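Long-range contacts in EGF family domain-containing protein (Toxoplasma gondii, PDB 4Z80), which binds a peptide of a RON2-type partner and probably acts at the moving junction during host-cell invasion: residues 116-122 / 148-154; 216-222 / 234-240; 385-390 / 399-405. All blocks are in the same frame, centred on the assembly; numbering follows the deposited sequence.

Interaction 1: 116-122 / 148-154; sequences RWKNEIH and IEGFAMY
Ile121 lays its side chain (chi1 p, chi2 t) over the face of the Tyr154 ring (chi1 m), with CG1 4.0 Å from the ring centroid in a CH-pi contact, while its CD1 meets Met153 SD at 4.1 Å. The two backbones are largely irregular; only 116-118 forms a short 3-10 turn, closed by Asn119 N to Arg116 O at 3.1 Å. The CA atoms of Asn119 and Gly150 stand 4.2 Å apart, those of Glu120 and Ala152 4.3 Å. Two parts of the long connection between strands 101-104 and 160-161 thus fold back on each other and pair through a single bridge, Glu120 with Ala152: Ala152 N donates to Asn119 O (3.0 Å) and Ile121 N to Ala152 O (2.9 Å). Phe151 N reaches Trp117 O and Gly150 N reaches Glu120 O, each at 2.9 Å. Side chains extend the network: Arg116 NE to Glu149 O (2.7 Å), Asn119 ND2 to Ile148 O (2.8 Å), and Glu149 (chi1 and chi2 t), whose OE2, shared with Tyr294, accepts His122 N (2.8 Å). A CB on Gly150 would fall 2.2 Å from Asn119 O, so the close approach demands glycine, and buried coil is held by hydrogen bonds in place of regular strands.

Interaction 2: 216-222 / 234-240; sequences GHKGYDY and YNPPHVT
A two-stranded antiparallel ladder, 218-219 with 238-239, organises this contact and is too short to be more than a local ribbon. Gly219 and His238 form the hydrogen-bonded pair (Gly219 N to His238 O 2.9 Å, His238 N to Gly219 O 2.8 Å); Lys218 and Val239 form the non-hydrogen-bonded pair, CA atoms 5.1 Å apart. Lys218 and Val239 share one face; His238 takes the other, where a CB on Gly219 would clash with Thr240 CG2 at 3.0 Å. Pairing continues through Thr240 N to His217 O (2.9 Å) and Gly216 N to Thr240 O (2.8 Å), with Thr240 OG1 (chi1 p) accepting from His217 N at 3.1 Å. Asp221 (chi1 t), centre of an inverse gamma turn, sends OD2 to Asn235 N at 2.8 Å; the peptide before Pro237 is cis. Tyr222 (chi1 p) points its edge at the His238 face (chi1 t) in an offset edge-to-face pair, centroids 5.3 Å apart, planes at 84°. His238 NE2 bonds Glu208, ending strand 207-208, while Lys218 pairs through its backbone with Glu120 in the coil preceding strand 160-161.

Interaction 3: 385-390 / 399-405; sequences LFMLSS and QVRGYHW. With SO4 (sulfate ion), chain J.
Backbone carbonyls just beyond a helix accept hydrogen bonds from residues 401-403. Helix 378-387 ends at Met387, and Leu388 is the first residue to leave helical angles; Leu388 O takes Arg401 N at 2.9 Å, with weak bonds from Gly402 N and Tyr403 N, each 3.4 Å from Leu388 O. Ser389 O accepts Gly402 N at 2.8 Å. Gly402, at phi 91°, adopts a turn conformation that calls for glycine. The CA atoms of Leu388 and Val400 lie 4.0 Å apart, those of Ser389 and Tyr403 4.5 Å. Among side-chain bonds, Gln399 NE2, its chain extended (chi1 and chi2 t), reaches the helix-end carbonyl Met387 O at 3.2 Å, and Ser389 OG (chi1 p) turns back to Phe386 O at 2.7 Å. This helix, flanked by an antiparallel sheet and tied to strand 424-430 by the Cys381-Cys427 disulfide, is consistent with a PAN-type module; 399-405, the last part of the connection, leads into strand 405-410. Apolar contacts follow: Leu385 CD1 to Tyr403 CB at 3.7 Å, and Leu388 CB to Tyr403 CD2 at 3.8 Å. Arg401 NH1 and NH2 donate hydrogen bonds to sulfate O3 (2.8 Å) and O2 (2.9 Å), the ion probably coming from the crystallisation liquor.

Overall arrangement
The three contacts follow one another in series along the chain, yet they divide into a touching pair and a distant single. Interactions 1 and 2, with centres 11 Å apart, probably share hydrogen bonds through one residue: Glu120 N to Lys218 O at 3.0 Å and Glu120 OE1 to Tyr220 N at 2.8 Å, so the ribbon of 216-222 / 234-240 is built directly onto the buried coil. Interaction 3 stands apart, its centre 28 Å from that of interaction 1 and 38 Å from that of interaction 2, across the chain's centre from the latter. The bound RON2-type peptide touches neither interaction 1 nor interaction 3; both are packing within the ectodomain.

Interaction 1: 116-122 / 148-154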
loop_
_atom_site.group_PDB
_atom_site.type_symbol
_atom_site.label_atom_id
_atom_site.label_comp_id
_atom_site.label_asym_id
_atom_site.label_seq_id
_atom_site.Cartn_x
_atom_site.Cartn_y
_atom_site.Cartn_z
ATOM N N ARG A 116 -0.621 14.279 -5.057
ATOM C CA ARG A 116 -0.101 14.852 -3.829
ATOM C C ARG A 116 0.508 13.789 -2.900
ATOM O O ARG A 116 1.465 14.074 -2.174
ATOM C CB ARG A 116 -1.229 15.627 -3.124
ATOM C CG ARG A 116 -0.902 16.168 -1.761
ATOM C CD ARG A 116 0.069 17.347 -1.773
ATOM N NE ARG A 116 0.099 17.832 -0.405
ATOM C CZ ARG A 116 -0.726 18.740 0.106
ATOM N NH1 ARG A 116 -1.598 19.388 -0.663
ATOM N NH2 ARG A 116 -0.648 19.021 1.392
ATOM N N TRP A 117 -0.035 12.573 -2.926
ATOM C CA TRP A 117 0.434 11.507 -2.040
ATOM C C TRP A 117 1.928 11.224 -2.192
ATOM O O TRP A 117 2.548 10.704 -1.271
ATOM C CB TRP A 117 -0.360 10.210 -2.277
ATOM C CG TRP A 117 -0.087 9.544 -3.597
ATOM C CD1 TRP A 117 -0.779 9.713 -4.754
ATOM C CD2 TRP A 117 0.967 8.612 -3.890
ATOM N NE1 TRP A 117 -0.226 8.943 -5.756
ATOM C CE2 TRP A 117 0.846 8.257 -5.246
ATOM C CE3 TRP A 117 1.986 8.034 -3.130
ATOM C CZ2 TRP A 117 1.716 7.354 -5.865
ATOM C CZ3 TRP A 117 2.853 7.140 -3.750
ATOM C CH2 TRP A 117 2.709 6.811 -5.098
ATOM N N LYS A 118 2.501 11.580 -3.336
ATOM C CA LYS A 118 3.904 11.266 -3.605
ATOM C C LYS A 118 4.879 12.068 -2.762
ATOM O O LYS A 118 6.036 11.665 -2.613
ATOM C CB LYS A 118 4.215 11.482 -5.085
ATOM C CG LYS A 118 3.495 10.510 -5.976
ATOM C CD LYS A 118 3.867 10.724 -7.428
ATOM C CE LYS A 118 3.083 9.800 -8.332
ATOM N NZ LYS A 118 3.380 10.066 -9.763
ATOM N N ASN A 119 4.449 13.210 -2.238
ATOM C CA ASN A 119 5.298 13.962 -1.312
ATOM C C ASN A 119 5.438 13.190 -0.008
ATOM O O ASN A 119 4.534 12.446 0.377
ATOM C CB ASN A 119 4.727 15.346 -1.018
ATOM C CG ASN A 119 4.613 16.220 -2.250
ATOM O OD1 ASN A 119 5.019 15.844 -3.351
ATOM N ND2 ASN A 119 4.037 17.406 -2.064
ATOM N N GLU A 120 6.562 13.351 0.683
ATOM C CA GLU A 120 6.738 12.661 1.948
ATOM C C GLU A 120 5.799 13.176 3.031
ATOM O O GLU A 120 5.272 14.292 2.958
ATOM C CB GLU A 120 8.180 12.784 2.438
ATOM C CG GLU A 120 9.140 11.864 1.717
ATOM C CD GLU A 120 10.521 11.853 2.344
ATOM O OE1 GLU A 120 10.711 12.500 3.390
ATOM O OE2 GLU A 120 11.412 11.195 1.778
ATOM N N ILE A 121 5.614 12.348 4.049
ATOM C CA ILE A 121 4.867 12.727 5.241
ATOM C C ILE A 121 5.614 13.737 6.098
ATOM O O ILE A 121 6.824 13.948 5.938
ATOM C CB ILE A 121 4.530 11.479 6.105
ATOM C CG1 ILE A 121 5.810 10.829 6.670
ATOM C CG2 ILE A 121 3.728 10.479 5.283
ATOM C CD1 ILE A 121 5.556 9.644 7.610
ATOM N N HIS A 122 4.872 14.360 7.010
ATOM C CA HIS A 122 5.426 15.230 8.036
ATOM C C HIS A 122 4.911 14.732 9.386
ATOM O O HIS A 122 4.027 15.345 9.985
ATOM C CB HIS A 122 5.031 16.691 7.802
ATOM C CG HIS A 122 5.699 17.652 8.736
ATOM N ND1 HIS A 122 6.581 18.616 8.297
ATOM C CD2 HIS A 122 5.649 17.778 10.084
ATOM C CE1 HIS A 122 7.033 19.303 9.333
ATOM N NE2 HIS A 122 6.488 18.811 10.430
ATOM N N ILE A 148 2.743 21.126 2.212
ATOM C CA ILE A 148 2.912 20.260 1.044
ATOM C C ILE A 148 3.032 18.776 1.414
ATOM O O ILE A 148 3.406 17.960 0.574
ATOM C CB ILE A 148 4.159 20.660 0.194
ATOM C CG1 ILE A 148 5.474 20.327 0.908
ATOM C CG2 ILE A 148 4.111 22.146 -0.154
ATOM C CD1 ILE A 148 6.660 20.226 -0.044
ATOM N N GLU A 149 2.711 18.427 2.656
ATOM C CA GLU A 149 2.789 17.035 3.108
ATOM C C GLU A 149 2.017 16.101 2.183
ATOM O O GLU A 149 0.906 16.420 1.762
ATOM C CB GLU A 149 2.239 16.886 4.527
ATOM C CG GLU A 149 2.368 15.458 5.076
ATOM C CD GLU A 149 1.596 15.215 6.363
ATOM O OE1 GLU A 149 0.485 15.768 6.529
ATOM O OE2 GLU A 149 2.093 14.445 7.208
ATOM N N GLY A 150 2.609 14.944 1.890
ATOM C CA GLY A 150 1.929 13.875 1.186
ATOM C C GLY A 150 1.783 12.654 2.084
ATOM O O GLY A 150 1.668 12.775 3.309
ATOM N N PHE A 151 1.824 11.475 1.471
ATOM C CA PHE A 151 1.640 10.214 2.191
ATOM C C PHE A 151 2.843 9.283 2.117
ATOM O O PHE A 151 2.810 8.198 2.692
ATOM C CB PHE A 151 0.418 9.478 1.639
ATOM C CG PHE A 151 -0.766 9.487 2.550
ATOM C CD1 PHE A 151 -1.274 10.678 3.031
ATOM C CD2 PHE A 151 -1.393 8.302 2.892
ATOM C CE1 PHE A 151 -2.375 10.689 3.859
ATOM C CE2 PHE A 151 -2.501 8.308 3.712
ATOM C CZ PHE A 151 -2.989 9.502 4.195
ATOM N N ALA A 152 3.901 9.683 1.414
ATOM C CA ALA A 152 5.017 8.771 1.187
ATOM C C ALA A 152 5.927 8.671 2.400
ATOM O O ALA A 152 6.218 9.657 3.059
ATOM C CB ALA A 152 5.821 9.208 -0.022
ATOM N N MET A 153 6.395 7.462 2.680
ATOM C CA MET A 153 7.311 7.259 3.793
ATOM C C MET A 153 8.645 7.944 3.501
ATOM O O MET A 153 9.013 8.139 2.341
ATOM C CB MET A 153 7.506 5.763 4.054
ATOM C CG MET A 153 8.321 5.430 5.290
ATOM S SD MET A 153 7.657 6.249 6.751
ATOM C CE MET A 153 8.763 5.601 8.009
ATOM N N TYR A 154 9.351 8.310 4.567
ATOM C CA TYR A 154 10.694 8.875 4.455
ATOM C C TYR A 154 11.565 8.001 3.571
ATOM O O TYR A 154 11.419 6.781 3.540
ATOM C CB TYR A 154 11.320 9.031 5.846
ATOM C CG TYR A 154 10.443 9.804 6.805
ATOM C CD1 TYR A 154 10.214 11.163 6.624
ATOM C CD2 TYR A 154 9.842 9.177 7.882
ATOM C CE1 TYR A 154 9.404 11.876 7.487
ATOM C CE2 TYR A 154 9.036 9.883 8.761
ATOM C CZ TYR A 154 8.818 11.229 8.558
ATOM O OH TYR A 154 8.014 11.939 9.433
HETATM O O HOH W 1 10.463 9.153 0.216
#

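Interaction 2: 216-222 / 234-240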
loop_
_atom_site.group_PDB
_atom_site.type_symbol
_atom_site.label_atom_id
_atom_site.label_comp_id
_atom_site.label_asym_id
_atom_site.label_seq_id
_atom_site.Cartn_x
_atom_site.Cartn_y
_atom_site.Cartn_z
ATOM N N GLY A 216 13.043 11.339 -7.327
ATOM C CA GLY A 216 12.428 12.487 -7.967
ATOM C C GLY A 216 11.351 13.148 -7.135
ATOM O O GLY A 216 10.689 14.064 -7.615
ATOM N N HIS A 217 11.193 12.704 -5.891
ATOM C CA HIS A 217 10.084 13.153 -5.047
ATOM C C HIS A 217 10.520 14.175 -4.008
ATOM O O HIS A 217 11.697 14.248 -3.656
ATOM C CB HIS A 217 9.447 11.958 -4.337
ATOM C CG HIS A 217 9.111 10.825 -5.250
ATOM N ND1 HIS A 217 8.176 10.935 -6.257
ATOM C CD2 HIS A 217 9.589 9.559 -5.316
ATOM C CE1 HIS A 217 8.093 9.784 -6.902
ATOM N NE2 HIS A 217 8.937 8.933 -6.349
ATOM N N LYS A 218 9.566 14.959 -3.509
ATOM C CA LYS A 218 9.837 15.911 -2.445
ATOM C C LYS A 218 9.893 15.200 -1.102
ATOM O O LYS A 218 8.913 14.578 -0.679
ATOM C CB LYS A 218 8.770 17.012 -2.428
ATOM C CG LYS A 218 8.806 17.897 -3.666
ATOM C CD LYS A 218 7.555 18.762 -3.789
ATOM C CE LYS A 218 7.363 19.272 -5.216
ATOM N NZ LYS A 218 7.129 18.159 -6.186
ATOM N N GLY A 219 11.036 15.297 -0.427
ATOM C CA GLY A 219 11.254 14.576 0.814
ATOM C C GLY A 219 12.082 15.348 1.825
ATOM O O GLY A 219 12.482 16.491 1.594
ATOM N N TYR A 220 12.330 14.716 2.961
ATOM C CA TYR A 220 13.009 15.386 4.054
ATOM C C TYR A 220 14.483 15.567 3.735
ATOM O O TYR A 220 15.058 14.820 2.950
ATOM C CB TYR A 220 12.814 14.623 5.371
ATOM C CG TYR A 220 13.772 13.488 5.706
ATOM C CD1 TYR A 220 13.648 12.233 5.120
ATOM C CD2 TYR A 220 14.746 13.658 6.683
ATOM C CE1 TYR A 220 14.495 11.195 5.469
ATOM C CE2 TYR A 220 15.593 12.628 7.038
ATOM C CZ TYR A 220 15.468 11.401 6.426
ATOM O OH TYR A 220 16.312 10.376 6.793
ATOM N N ASP A 221 15.053 16.613 4.325
ATOM C CA ASP A 221 16.459 16.959 4.150
ATOM C C ASP A 221 17.294 16.111 5.108
ATOM O O ASP A 221 17.534 16.498 6.249
ATOM C CB ASP A 221 16.648 18.456 4.396
ATOM C CG ASP A 221 18.084 18.910 4.217
ATOM O OD1 ASP A 221 18.931 18.081 3.827
ATOM O OD2 ASP A 221 18.347 20.107 4.455
ATOM N N TYR A 222 17.713 14.939 4.642
ATOM C CA TYR A 222 18.415 13.993 5.499
ATOM C C TYR A 222 19.794 14.529 5.850
ATOM O O TYR A 222 20.311 14.251 6.922
ATOM C CB TYR A 222 18.547 12.615 4.822
ATOM C CG TYR A 222 19.630 12.568 3.766
ATOM C CD1 TYR A 222 20.963 12.370 4.118
ATOM C CD2 TYR A 222 19.324 12.742 2.426
ATOM C CE1 TYR A 222 21.956 12.354 3.160
ATOM C CE2 TYR A 222 20.308 12.721 1.462
ATOM C CZ TYR A 222 21.623 12.526 1.834
ATOM O OH TYR A 222 22.606 12.506 0.872
ATOM N N TYR A 234 18.230 22.700 8.356
ATOM C CA TYR A 234 17.717 21.959 7.212
ATOM C C TYR A 234 17.062 22.914 6.232
ATOM O O TYR A 234 16.657 24.016 6.604
ATOM C CB TYR A 234 16.718 20.884 7.681
ATOM C CG TYR A 234 17.296 20.014 8.769
ATOM C CD1 TYR A 234 18.175 18.986 8.462
ATOM C CD2 TYR A 234 16.991 20.243 10.105
ATOM C CE1 TYR A 234 18.729 18.207 9.446
ATOM C CE2 TYR A 234 17.533 19.464 11.097
ATOM C CZ TYR A 234 18.408 18.449 10.762
ATOM O OH TYR A 234 18.968 17.672 11.752
ATOM N N ASN A 235 16.968 22.490 4.977
ATOM C CA ASN A 235 16.332 23.302 3.950
ATOM C C ASN A 235 15.527 22.410 3.024
ATOM O O ASN A 235 15.858 22.246 1.858
ATOM C CB ASN A 235 17.382 24.105 3.167
ATOM C CG ASN A 235 16.769 25.232 2.344
ATOM O OD1 ASN A 235 15.676 25.718 2.642
ATOM N ND2 ASN A 235 17.478 25.657 1.304
ATOM N N PRO A 236 14.456 21.809 3.562
ATOM C CA PRO A 236 13.581 21.006 2.712
ATOM C C PRO A 236 12.847 21.901 1.715
ATOM O O PRO A 236 12.780 23.115 1.929
ATOM C CB PRO A 236 12.625 20.348 3.718
ATOM C CG PRO A 236 12.588 21.296 4.867
ATOM C CD PRO A 236 13.978 21.860 4.956
ATOM N N PRO A 237 12.298 21.324 0.640
ATOM C CA PRO A 237 12.323 19.892 0.340
ATOM C C PRO A 237 13.622 19.446 -0.323
ATOM O O PRO A 237 14.296 20.238 -0.984
ATOM C CB PRO A 237 11.129 19.723 -0.609
ATOM C CG PRO A 237 11.036 21.034 -1.310
ATOM C CD PRO A 237 11.487 22.080 -0.335
ATOM N N HIS A 238 13.963 18.179 -0.118
ATOM C CA HIS A 238 15.093 17.533 -0.771
ATOM C C HIS A 238 14.569 16.550 -1.809
ATOM O O HIS A 238 13.618 15.822 -1.530
ATOM C CB HIS A 238 15.947 16.806 0.267
ATOM C CG HIS A 238 16.966 15.887 -0.327
ATOM N ND1 HIS A 238 18.116 16.343 -0.933
ATOM C CD2 HIS A 238 17.008 14.536 -0.406
ATOM C CE1 HIS A 238 18.822 15.311 -1.362
ATOM N NE2 HIS A 238 18.171 14.203 -1.054
ATOM N N VAL A 239 15.162 16.516 -2.999
ATOM C CA VAL A 239 14.676 15.606 -4.032
ATOM C C VAL A 239 15.265 14.222 -3.802
ATOM O O VAL A 239 16.484 14.055 -3.738
ATOM C CB VAL A 239 15.022 16.079 -5.455
ATOM C CG1 VAL A 239 14.463 15.113 -6.493
ATOM C CG2 VAL A 239 14.470 17.469 -5.697
ATOM N N THR A 240 14.395 13.226 -3.670
ATOM C CA THR A 240 14.840 11.881 -3.348
ATOM C C THR A 240 15.546 11.204 -4.517
ATOM O O THR A 240 15.347 11.544 -5.692
ATOM C CB THR A 240 13.669 10.981 -2.924
ATOM O OG1 THR A 240 12.774 10.818 -4.029
ATOM C CG2 THR A 240 12.916 11.575 -1.744
#

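Interaction 3: 385-390 / 399-405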
loop_
_atom_site.group_PDB
_atom_site.type_symbol
_atom_site.label_atom_id
_atom_site.label_comp_id
_atom_site.label_asym_id
_atom_site.label_seq_id
_atom_site.Cartn_x
_atom_site.Cartn_y
_atom_site.Cartn_z
ATOM N N LEU A 385 -19.032 1.261 -7.827
ATOM C CA LEU A 385 -18.879 -0.066 -7.237
ATOM C C LEU A 385 -17.847 -0.047 -6.096
ATOM O O LEU A 385 -18.103 -0.533 -4.999
ATOM C CB LEU A 385 -18.464 -1.083 -8.304
ATOM C CG LEU A 385 -18.156 -2.490 -7.785
ATOM C CD1 LEU A 385 -19.383 -3.117 -7.128
ATOM C CD2 LEU A 385 -17.649 -3.364 -8.921
ATOM N N PHE A 386 -16.686 0.535 -6.369
ATOM C CA PHE A 386 -15.621 0.684 -5.382
ATOM C C PHE A 386 -16.117 1.423 -4.135
ATOM O O PHE A 386 -15.884 0.983 -3.003
ATOM C CB PHE A 386 -14.447 1.423 -6.048
ATOM C CG PHE A 386 -13.274 1.718 -5.149
ATOM C CD1 PHE A 386 -12.665 0.726 -4.397
ATOM C CD2 PHE A 386 -12.738 2.999 -5.117
ATOM C CE1 PHE A 386 -11.570 1.015 -3.614
ATOM C CE2 PHE A 386 -11.640 3.292 -4.332
ATOM C CZ PHE A 386 -11.059 2.301 -3.575
ATOM N N MET A 387 -16.816 2.535 -4.358
ATOM C CA MET A 387 -17.299 3.379 -3.265
ATOM C C MET A 387 -18.461 2.751 -2.493
ATOM O O MET A 387 -18.756 3.192 -1.389
ATOM C CB MET A 387 -17.723 4.744 -3.811
ATOM C CG MET A 387 -16.597 5.520 -4.477
ATOM S SD MET A 387 -17.157 6.928 -5.468
ATOM C CE MET A 387 -17.414 8.130 -4.177
ATOM N N LEU A 388 -19.102 1.735 -3.069
ATOM C CA LEU A 388 -20.244 1.056 -2.455
ATOM C C LEU A 388 -19.895 -0.367 -2.007
ATOM O O LEU A 388 -20.782 -1.176 -1.732
ATOM C CB LEU A 388 -21.417 1.009 -3.445
ATOM C CG LEU A 388 -22.032 2.330 -3.901
ATOM C CD1 LEU A 388 -23.086 2.078 -4.968
ATOM C CD2 LEU A 388 -22.630 3.070 -2.711
ATOM N N SER A 389 -18.607 -0.677 -1.914
ATOM C CA SER A 389 -18.200 -2.058 -1.673
ATOM C C SER A 389 -18.160 -2.382 -0.180
ATOM O O SER A 389 -19.151 -2.876 0.368
ATOM C CB SER A 389 -16.844 -2.342 -2.359
ATOM O OG SER A 389 -15.795 -1.514 -1.875
ATOM N N SER A 390 -17.039 -2.127 0.478
ATOM C CA SER A 390 -16.928 -2.414 1.898
ATOM C C SER A 390 -15.890 -1.502 2.499
ATOM O O SER A 390 -15.004 -1.005 1.803
ATOM C CB SER A 390 -16.579 -3.883 2.148
ATOM O OG SER A 390 -15.391 -4.257 1.470
ATOM N N GLN A 399 -22.808 4.089 3.732
ATOM C CA GLN A 399 -22.547 4.282 2.307
ATOM C C GLN A 399 -22.245 2.963 1.604
ATOM O O GLN A 399 -22.859 2.655 0.588
ATOM C CB GLN A 399 -21.385 5.253 2.100
ATOM C CG GLN A 399 -20.960 5.412 0.651
ATOM C CD GLN A 399 -19.935 6.507 0.485
ATOM O OE1 GLN A 399 -20.117 7.625 0.980
ATOM N NE2 GLN A 399 -18.836 6.194 -0.206
ATOM N N VAL A 400 -21.278 2.206 2.114
ATOM C CA VAL A 400 -20.959 0.933 1.482
ATOM C C VAL A 400 -22.102 -0.054 1.691
ATOM O O VAL A 400 -22.820 0.010 2.690
ATOM C CB VAL A 400 -19.626 0.341 1.998
ATOM C CG1 VAL A 400 -18.473 1.277 1.669
ATOM C CG2 VAL A 400 -19.675 0.055 3.490
ATOM N N ARG A 401 -22.268 -0.961 0.730
ATOM C CA ARG A 401 -23.443 -1.826 0.649
ATOM C C ARG A 401 -23.113 -3.308 0.543
ATOM O O ARG A 401 -24.014 -4.145 0.560
ATOM C CB ARG A 401 -24.284 -1.450 -0.568
ATOM C CG ARG A 401 -24.809 -0.014 -0.624
ATOM C CD ARG A 401 -25.994 0.198 0.304
ATOM N NE ARG A 401 -25.554 0.445 1.666
ATOM C CZ ARG A 401 -26.353 0.476 2.725
ATOM N NH1 ARG A 401 -25.837 0.714 3.922
ATOM N NH2 ARG A 401 -27.658 0.275 2.590
ATOM N N GLY A 402 -21.834 -3.631 0.378
ATOM C CA GLY A 402 -21.422 -5.011 0.193
ATOM C C GLY A 402 -21.360 -5.436 -1.262
ATOM O O GLY A 402 -21.337 -6.636 -1.550
ATOM N N TYR A 403 -21.337 -4.471 -2.176
ATOM C CA TYR A 403 -21.282 -4.770 -3.610
ATOM C C TYR A 403 -19.831 -4.938 -4.051
ATOM O O TYR A 403 -19.040 -4.009 -3.902
ATOM C CB TYR A 403 -21.912 -3.651 -4.447
ATOM C CG TYR A 403 -23.305 -3.193 -4.056
ATOM C CD1 TYR A 403 -24.194 -4.037 -3.400
ATOM C CD2 TYR A 403 -23.723 -1.909 -4.368
ATOM C CE1 TYR A 403 -25.471 -3.591 -3.052
ATOM C CE2 TYR A 403 -24.984 -1.467 -4.042
ATOM C CZ TYR A 403 -25.845 -2.303 -3.388
ATOM O OH TYR A 403 -27.094 -1.804 -3.059
ATOM N N HIS A 404 -19.487 -6.093 -4.618
ATOM C CA HIS A 404 -18.117 -6.311 -5.099
ATOM C C HIS A 404 -18.031 -6.632 -6.576
ATOM O O HIS A 404 -16.925 -6.752 -7.108
ATOM C CB HIS A 404 -17.446 -7.422 -4.303
ATOM C CG HIS A 404 -17.227 -7.043 -2.879
ATOM N ND1 HIS A 404 -16.350 -6.045 -2.510
ATOM C CD2 HIS A 404 -17.835 -7.455 -1.744
ATOM C CE1 HIS A 404 -16.397 -5.889 -1.198
ATOM N NE2 HIS A 404 -17.295 -6.728 -0.711
ATOM N N TRP A 405 -19.182 -6.747 -7.231
ATOM C CA TRP A 405 -19.267 -7.087 -8.647
ATOM C C TRP A 405 -20.325 -6.208 -9.272
ATOM O O TRP A 405 -21.393 -6.018 -8.684
ATOM C CB TRP A 405 -19.627 -8.568 -8.838
ATOM C CG TRP A 405 -18.780 -9.482 -8.018
ATOM C CD1 TRP A 405 -17.604 -10.074 -8.391
ATOM C CD2 TRP A 405 -19.016 -9.886 -6.662
ATOM N NE1 TRP A 405 -17.101 -10.826 -7.354
ATOM C CE2 TRP A 405 -17.947 -10.722 -6.280
ATOM C CE3 TRP A 405 -20.028 -9.620 -5.731
ATOM C CZ2 TRP A 405 -17.871 -11.305 -5.020
ATOM C CZ3 TRP A 405 -19.945 -10.193 -4.486
ATOM C CH2 TRP A 405 -18.875 -11.018 -4.130
HETATM S S SO4 J . -28.899 0.989 6.006
HETATM O O1 SO4 J . -29.277 0.575 7.355
HETATM O O2 SO4 J . -29.054 -0.151 5.101
HETATM O O3 SO4 J . -27.512 1.456 6.022
HETATM O O4 SO4 J . -29.787 2.057 5.550
#